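Local coordinates for periplasmic solute binding protein (Pectobacterium atrosepticum, PDB 4RY1) that probably captures a sugar in the periplasm and delivers it to an ABC-type transporter, as a member of the bacterial solute-binding protein 1 family, at residues Pro313-Met325 and Leu334-Ala348. Sequence-based numbering, arbitrary orientation.
Sequences PEGVKALGLQNGM and LLEDIGVINPGNLLA
Leu321 is wedged among Leu335, Val340, Ile341, Asn345 and Leu347, and gives up more surface to the other segment than any other residue. With CG beside the backbone N and anti to the carbonyl carbon (chi1 -66°), the branch points into segment 334-348. CD2 meets Leu335 CD1 and Ile341 CG1, the Leu321 and Ile341 side chains crossing at about a right angle, while CD1 reaches Val340 O at 3.7 Å and the amide of Asn345. That amide comes from the opposite direction: its OD1 caps helix 346-356 by accepting from Ala348 N at 3.0 Å (N-H...O 163°), and its ND2 bonds to Tyr254 OH of helix 253-257, which also touches Leu321 and Leu347. Met325, bent at chi2 and chi3, brings its SD to 3.7 Å from Ile341 CD1, and its CG touches Leu347 CG and CD1. Where helix 313-319 gives way to Gly320, Leu335 CD1 lies 3.6 Å from Gly320 O, and CD2 meets Val316 CG1.

Toward solvent less surface is buried: Leu334 CD2 touches Pro313 CA and CB, and Lys317 CG passes Ile338 CD1 at 3.8 Å before NZ turns to a salt bridge with Glu314 OE2, whose hydrogen bond is weak (3.3 Å). Polar groups mainly shape each segment, through the Schellman end at Gly339, the Asx turn at Asn342 and the cap, so apolar burial joins helix 313-319 and the loop after it to the ends of helices 329-337 and 346-356.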
ATOM      1  N   PRO A 313      11.070  16.546 -16.858  1.00 14.29           N
ATOM      2  CA  PRO A 313       9.822  16.422 -17.630  1.00 13.72           C
ATOM      3  C   PRO A 313       9.755  15.175 -18.534  1.00 12.25           C
ATOM      4  O   PRO A 313       8.704  14.562 -18.667  1.00 12.74           O
ATOM      5  CB  PRO A 313       9.806  17.728 -18.448  1.00 13.69           C
ATOM      6  CG  PRO A 313      10.474  18.710 -17.544  1.00 16.04           C
ATOM      7  CD  PRO A 313      11.593  17.929 -16.873  1.00 15.23           C
ATOM      8  N   GLU A 314      10.878  14.813 -19.159  1.00 12.54           N
ATOM      9  CA  GLU A 314      10.881  13.671 -20.069  1.00 13.83           C
ATOM     10  C   GLU A 314      10.674  12.344 -19.303  1.00 13.49           C
ATOM     11  O   GLU A 314       9.942  11.453 -19.744  1.00 13.70           O
ATOM     12  CB  GLU A 314      12.181  13.632 -20.902  1.00 16.09           C
ATOM     13  CG  GLU A 314      12.249  14.786 -21.890  1.00 21.44           C
ATOM     14  CD  GLU A 314      11.033  14.865 -22.795  1.00 45.44           C
ATOM     15  OE1 GLU A 314      10.696  13.826 -23.399  1.00 39.36           O
ATOM     16  OE2 GLU A 314      10.411  15.961 -22.895  1.00 37.35           O
ATOM     17  N   GLY A 315      11.284  12.229 -18.134  1.00 11.25           N
ATOM     18  CA  GLY A 315      11.088  11.027 -17.328  1.00 10.14           C
ATOM     19  C   GLY A 315       9.716  10.973 -16.705  1.00 10.67           C
ATOM     20  O   GLY A 315       9.065   9.931 -16.650  1.00 11.05           O
ATOM     21  N   VAL A 316       9.273  12.130 -16.236  1.00 11.07           N
ATOM     22  CA  VAL A 316       7.952  12.252 -15.659  1.00 11.06           C
ATOM     23  C   VAL A 316       6.861  11.884 -16.675  1.00 11.31           C
ATOM     24  O   VAL A 316       5.934  11.136 -16.371  1.00 11.08           O
ATOM     25  CB  VAL A 316       7.737  13.673 -15.070  1.00 12.26           C
ATOM     26  CG1 VAL A 316       6.284  13.915 -14.744  1.00 10.64           C
ATOM     27  CG2 VAL A 316       8.594  13.874 -13.824  1.00 13.22           C
ATOM     28  N   LYS A 317       6.981  12.396 -17.893  1.00 10.31           N
ATOM     29  CA  LYS A 317       5.993  12.059 -18.920  1.00 11.46           C
ATOM     30  C   LYS A 317       6.043  10.575 -19.280  1.00 11.35           C
ATOM     31  O   LYS A 317       5.019   9.938 -19.490  1.00 12.50           O
ATOM     32  CB  LYS A 317       6.187  12.940 -20.139  1.00 12.09           C
ATOM     33  CG  LYS A 317       5.720  14.361 -19.881  1.00 17.07           C
ATOM     34  CD  LYS A 317       5.803  15.191 -21.149  1.00 20.78           C
ATOM     35  CE  LYS A 317       7.214  15.541 -21.534  1.00 20.71           C
ATOM     36  NZ  LYS A 317       7.184  16.356 -22.786  1.00 23.42           N
ATOM     37  N   ALA A 318       7.247  10.007 -19.301  1.00 10.95           N
ATOM     38  CA  ALA A 318       7.377   8.589 -19.628  1.00 10.71           C
ATOM     39  C   ALA A 318       6.667   7.710 -18.603  1.00 10.60           C
ATOM     40  O   ALA A 318       5.982   6.764 -18.952  1.00 11.29           O
ATOM     41  CB  ALA A 318       8.848   8.204 -19.740  1.00 12.52           C
ATOM     42  N   LEU A 319       6.878   8.021 -17.334  1.00  9.58           N
ATOM     43  CA  LEU A 319       6.315   7.210 -16.253  1.00 10.59           C
ATOM     44  C   LEU A 319       4.836   7.464 -16.008  1.00 10.80           C
ATOM     45  O   LEU A 319       4.130   6.597 -15.524  1.00 11.20           O
ATOM     46  CB  LEU A 319       7.093   7.412 -14.955  1.00  9.87           C
ATOM     47  CG  LEU A 319       8.446   6.717 -14.960  1.00 11.56           C
ATOM     48  CD1 LEU A 319       9.320   7.113 -13.784  1.00 13.57           C
ATOM     49  CD2 LEU A 319       8.246   5.208 -14.930  1.00 14.68           C
ATOM     50  N   GLY A 320       4.385   8.669 -16.317  1.00 10.69           N
ATOM     51  CA  GLY A 320       2.993   9.046 -16.060  1.00 12.70           C
ATOM     52  C   GLY A 320       2.575   8.667 -14.664  1.00 10.39           C
ATOM     53  O   GLY A 320       3.264   8.981 -13.681  1.00 10.77           O
ATOM     54  N   LEU A 321       1.416   8.030 -14.565  1.00 11.72           N
ATOM     55  CA  LEU A 321       0.848   7.630 -13.273  1.00 11.24           C
ATOM     56  C   LEU A 321       1.109   6.154 -12.932  1.00 10.21           C
ATOM     57  O   LEU A 321       0.487   5.620 -12.017  1.00 11.30           O
ATOM     58  CB  LEU A 321      -0.662   7.897 -13.244  1.00 11.82           C
ATOM     59  CG  LEU A 321      -0.996   9.392 -13.313  1.00 11.56           C
ATOM     60  CD1 LEU A 321      -2.499   9.584 -13.463  1.00 13.35           C
ATOM     61  CD2 LEU A 321      -0.545  10.123 -12.055  1.00 13.15           C
ATOM     62  N   GLN A 322       2.072   5.534 -13.596  1.00 10.71           N
ATOM     63  CA  GLN A 322       2.326   4.108 -13.395  1.00  9.85           C
ATOM     64  C   GLN A 322       2.896   3.736 -12.022  1.00 11.00           C
ATOM     65  O   GLN A 322       2.837   2.565 -11.650  1.00 11.94           O
ATOM     66  CB  GLN A 322       3.255   3.601 -14.490  1.00 11.56           C
ATOM     67  CG  GLN A 322       2.620   3.619 -15.869  1.00 14.17           C
ATOM     68  CD  GLN A 322       1.406   2.734 -15.954  1.00 16.17           C
ATOM     69  OE1 GLN A 322       1.405   1.630 -15.457  1.00 20.55           O
ATOM     70  NE2 GLN A 322       0.352   3.249 -16.581  1.00 27.45           N
ATOM     71  N   ASN A 323       3.424   4.724 -11.301  1.00 10.73           N
ATOM     72  CA  ASN A 323       3.875   4.539  -9.927  1.00 11.23           C
ATOM     73  C   ASN A 323       3.041   5.364  -8.937  1.00 12.76           C
ATOM     74  O   ASN A 323       3.485   5.639  -7.826  1.00 15.19           O
ATOM     75  CB  ASN A 323       5.338   4.957  -9.769  1.00 11.21           C
ATOM     76  CG  ASN A 323       6.284   4.235 -10.680  1.00 10.92           C
ATOM     77  OD1 ASN A 323       7.200   4.856 -11.302  1.00 15.21           O
ATOM     78  ND2 ASN A 323       6.144   2.955 -10.730  1.00  8.85           N
ATOM     79  N   GLY A 324       1.855   5.785  -9.356  1.00 11.66           N
ATOM     80  CA  GLY A 324       1.003   6.614  -8.524  1.00 11.23           C
ATOM     81  C   GLY A 324       1.196   8.094  -8.793  1.00 11.36           C
ATOM     82  O   GLY A 324       1.841   8.499  -9.753  1.00 11.84           O
ATOM     83  N   MET A 325       0.575   8.906  -7.955  1.00 12.23           N
ATOM     84  CA  MET A 325       0.663  10.360  -8.108  1.00 11.96           C
ATOM     85  C   MET A 325       2.050  10.860  -7.679  1.00 13.11           C
ATOM     86  O   MET A 325       2.434  10.670  -6.531  1.00 13.86           O
ATOM     87  CB  MET A 325      -0.426  11.046  -7.277  1.00 12.63           C
ATOM     88  CG  MET A 325      -1.825  10.793  -7.811  1.00 12.54           C
ATOM     89  SD  MET A 325      -2.399  11.776  -9.277  1.00  8.42           S
ATOM     90  CE  MET A 325      -2.987  13.274  -8.375  1.00 13.54           C
ATOM     91  N   LEU A 334       2.955  19.029 -14.067  1.00 11.09           N
ATOM     92  CA  LEU A 334       3.185  18.683 -15.476  1.00 11.81           C
ATOM     93  C   LEU A 334       2.161  17.703 -15.997  1.00 12.03           C
ATOM     94  O   LEU A 334       1.591  17.890 -17.074  1.00 12.55           O
ATOM     95  CB  LEU A 334       4.608  18.165 -15.708  1.00 12.50           C
ATOM     96  CG  LEU A 334       4.920  17.734 -17.131  1.00 13.07           C
ATOM     97  CD1 LEU A 334       4.747  18.848 -18.145  1.00 13.94           C
ATOM     98  CD2 LEU A 334       6.354  17.227 -17.187  1.00 14.14           C
ATOM     99  N   LEU A 335       1.925  16.648 -15.234  1.00 11.44           N
ATOM    100  CA  LEU A 335       0.950  15.642 -15.652  1.00 11.76           C
ATOM    101  C   LEU A 335      -0.482  16.213 -15.745  1.00 10.81           C
ATOM    102  O   LEU A 335      -1.254  15.784 -16.583  1.00 12.68           O
ATOM    103  CB  LEU A 335       0.998  14.409 -14.753  1.00 11.36           C
ATOM    104  CG  LEU A 335       2.283  13.601 -14.815  1.00 11.07           C
ATOM    105  CD1 LEU A 335       2.081  12.364 -13.952  1.00 11.72           C
ATOM    106  CD2 LEU A 335       2.687  13.224 -16.226  1.00 11.45           C
ATOM    107  N   GLU A 336      -0.822  17.137 -14.861  0.50 10.96           N
ATOM    108  CA  GLU A 336      -2.110  17.812 -14.969  0.50 11.95           C
ATOM    109  C   GLU A 336      -2.168  18.693 -16.205  0.50 13.21           C
ATOM    110  O   GLU A 336      -3.152  18.654 -16.951  0.50 13.64           O
ATOM    111  CB  GLU A 336      -2.411  18.638 -13.737  0.50 14.67           C
ATOM    112  CG  GLU A 336      -3.853  19.129 -13.758  0.50 17.53           C
ATOM    113  CD  GLU A 336      -4.246  19.898 -12.528  0.50 25.36           C
ATOM    114  OE1 GLU A 336      -3.487  20.781 -12.082  0.50 54.61           O
ATOM    115  OE2 GLU A 336      -5.344  19.628 -12.017  0.50 35.07           O
ATOM    116  N   ASP A 337      -1.095  19.436 -16.450  1.00 12.27           N
ATOM    117  CA  ASP A 337      -1.053  20.358 -17.599  1.00 12.74           C
ATOM    118  C   ASP A 337      -1.220  19.633 -18.940  1.00 13.23           C
ATOM    119  O   ASP A 337      -1.792  20.163 -19.882  1.00 15.86           O
ATOM    120  CB  ASP A 337       0.273  21.139 -17.618  1.00 14.13           C
ATOM    121  CG  ASP A 337       0.381  22.168 -16.495  1.00 14.46           C
ATOM    122  OD1 ASP A 337      -0.642  22.524 -15.856  1.00 15.95           O
ATOM    123  OD2 ASP A 337       1.520  22.633 -16.252  1.00 17.10           O
ATOM    124  N   ILE A 338      -0.692  18.414 -19.050  1.00 12.72           N
ATOM    125  CA  ILE A 338      -0.795  17.615 -20.273  1.00 13.82           C
ATOM    126  C   ILE A 338      -2.011  16.662 -20.258  1.00 13.40           C
ATOM    127  O   ILE A 338      -2.185  15.880 -21.174  1.00 15.48           O
ATOM    128  CB  ILE A 338       0.519  16.874 -20.623  1.00 14.06           C
ATOM    129  CG1 ILE A 338       0.815  15.723 -19.623  1.00 13.74           C
ATOM    130  CG2 ILE A 338       1.666  17.876 -20.698  1.00 15.56           C
ATOM    131  CD1 ILE A 338       1.991  14.872 -20.059  1.00 17.29           C
ATOM    132  N   GLY A 339      -2.823  16.746 -19.207  1.00 12.76           N
ATOM    133  CA  GLY A 339      -4.084  16.022 -19.105  1.00 14.50           C
ATOM    134  C   GLY A 339      -4.033  14.583 -18.615  1.00 14.51           C
ATOM    135  O   GLY A 339      -5.049  13.903 -18.634  1.00 14.29           O
ATOM    136  N   VAL A 340      -2.850  14.119 -18.203  1.00 12.95           N
ATOM    137  CA  VAL A 340      -2.719  12.759 -17.695  1.00 12.99           C
ATOM    138  C   VAL A 340      -3.394  12.639 -16.341  1.00 12.77           C
ATOM    139  O   VAL A 340      -4.082  11.662 -16.053  1.00 14.08           O
ATOM    140  CB  VAL A 340      -1.240  12.373 -17.665  1.00 13.61           C
ATOM    141  CG1 VAL A 340      -0.999  11.083 -16.910  1.00 13.88           C
ATOM    142  CG2 VAL A 340      -0.750  12.212 -19.085  1.00 14.14           C
ATOM    143  N   ILE A 341      -3.155  13.638 -15.502  1.00 11.54           N
ATOM    144  CA  ILE A 341      -3.964  13.846 -14.302  1.00 12.84           C
ATOM    145  C   ILE A 341      -5.160  14.668 -14.764  1.00 15.04           C
ATOM    146  O   ILE A 341      -4.998  15.745 -15.357  1.00 16.11           O
ATOM    147  CB  ILE A 341      -3.179  14.564 -13.190  1.00 12.73           C
ATOM    148  CG1 ILE A 341      -2.112  13.639 -12.603  1.00 12.65           C
ATOM    149  CG2 ILE A 341      -4.093  15.045 -12.076  1.00 14.57           C
ATOM    150  CD1 ILE A 341      -1.141  14.346 -11.698  1.00 14.46           C
ATOM    151  N   ASN A 342      -6.345  14.145 -14.497  1.00 15.27           N
ATOM    152  CA  ASN A 342      -7.605  14.793 -14.903  1.00 14.44           C
ATOM    153  C   ASN A 342      -8.735  14.308 -13.990  1.00 17.61           C
ATOM    154  O   ASN A 342      -8.571  13.297 -13.290  1.00 16.82           O
ATOM    155  CB  ASN A 342      -7.893  14.489 -16.376  1.00 15.10           C
ATOM    156  CG  ASN A 342      -8.148  13.016 -16.615  1.00 16.14           C
ATOM    157  OD1 ASN A 342      -9.192  12.492 -16.227  1.00 19.57           O
ATOM    158  ND2 ASN A 342      -7.174  12.326 -17.210  1.00 16.21           N
ATOM    159  N   PRO A 343      -9.879  15.019 -13.960  1.00 17.19           N
ATOM    160  CA  PRO A 343     -10.943  14.669 -13.007  1.00 19.24           C
ATOM    161  C   PRO A 343     -11.697  13.372 -13.308  1.00 17.89           C
ATOM    162  O   PRO A 343     -12.508  12.946 -12.485  1.00 24.04           O
ATOM    163  CB  PRO A 343     -11.882  15.873 -13.047  1.00 26.23           C
ATOM    164  CG  PRO A 343     -11.170  16.941 -13.787  1.00 26.96           C
ATOM    165  CD  PRO A 343     -10.086  16.325 -14.590  1.00 18.25           C
ATOM    166  N   GLY A 344     -11.417  12.759 -14.464  1.00 17.44           N
ATOM    167  CA  GLY A 344     -11.997  11.460 -14.842  1.00 20.46           C
ATOM    168  C   GLY A 344     -11.169  10.276 -14.361  1.00 21.19           C
ATOM    169  O   GLY A 344     -11.569   9.121 -14.507  1.00 25.52           O
ATOM    170  N   ASN A 345     -10.003  10.572 -13.799  1.00 16.96           N
ATOM    171  CA  ASN A 345      -9.027   9.551 -13.459  1.00 15.45           C
ATOM    172  C   ASN A 345      -9.227   9.103 -12.018  1.00 14.36           C
ATOM    173  O   ASN A 345      -9.174   9.906 -11.092  1.00 14.74           O
ATOM    174  CB  ASN A 345      -7.610  10.083 -13.691  1.00 14.96           C
ATOM    175  CG  ASN A 345      -6.567   9.032 -13.403  1.00 13.86           C
ATOM    176  OD1 ASN A 345      -6.312   8.727 -12.244  1.00 14.61           O
ATOM    177  ND2 ASN A 345      -5.990   8.458 -14.448  1.00 14.76           N
ATOM    178  N   LEU A 346      -9.461   7.805 -11.843  1.00 14.06           N
ATOM    179  CA  LEU A 346      -9.836   7.270 -10.526  1.00 14.10           C
ATOM    180  C   LEU A 346      -8.708   7.432  -9.480  1.00 13.40           C
ATOM    181  O   LEU A 346      -8.964   7.718  -8.311  1.00 14.12           O
ATOM    182  CB  LEU A 346     -10.264   5.801 -10.641  1.00 15.39           C
ATOM    183  CG  LEU A 346     -10.735   5.105  -9.374  1.00 15.56           C
ATOM    184  CD1 LEU A 346     -11.881   5.833  -8.676  1.00 17.06           C
ATOM    185  CD2 LEU A 346     -11.148   3.690  -9.730  1.00 16.73           C
ATOM    186  N   LEU A 347      -7.466   7.196  -9.905  1.00 12.71           N
ATOM    187  CA  LEU A 347      -6.323   7.424  -9.019  1.00 12.84           C
ATOM    188  C   LEU A 347      -6.256   8.889  -8.554  1.00 11.51           C
ATOM    189  O   LEU A 347      -6.134   9.171  -7.380  1.00 13.48           O
ATOM    190  CB  LEU A 347      -5.026   6.974  -9.685  1.00 13.55           C
ATOM    191  CG  LEU A 347      -3.710   7.528  -9.093  1.00 13.89           C
ATOM    192  CD1 LEU A 347      -3.507   7.132  -7.634  1.00 15.32           C
ATOM    193  CD2 LEU A 347      -2.550   7.069  -9.956  1.00 15.80           C
ATOM    194  N   ALA A 348      -6.394   9.820  -9.502  1.00 12.79           N
ATOM    195  CA  ALA A 348      -6.335  11.234  -9.166  1.00 13.92           C
ATOM    196  C   ALA A 348      -7.459  11.570  -8.201  1.00 13.82           C
ATOM    197  O   ALA A 348      -7.283  12.309  -7.244  1.00 14.68           O
ATOM    198  CB  ALA A 348      -6.468  12.069 -10.421  1.00 16.44           C
TER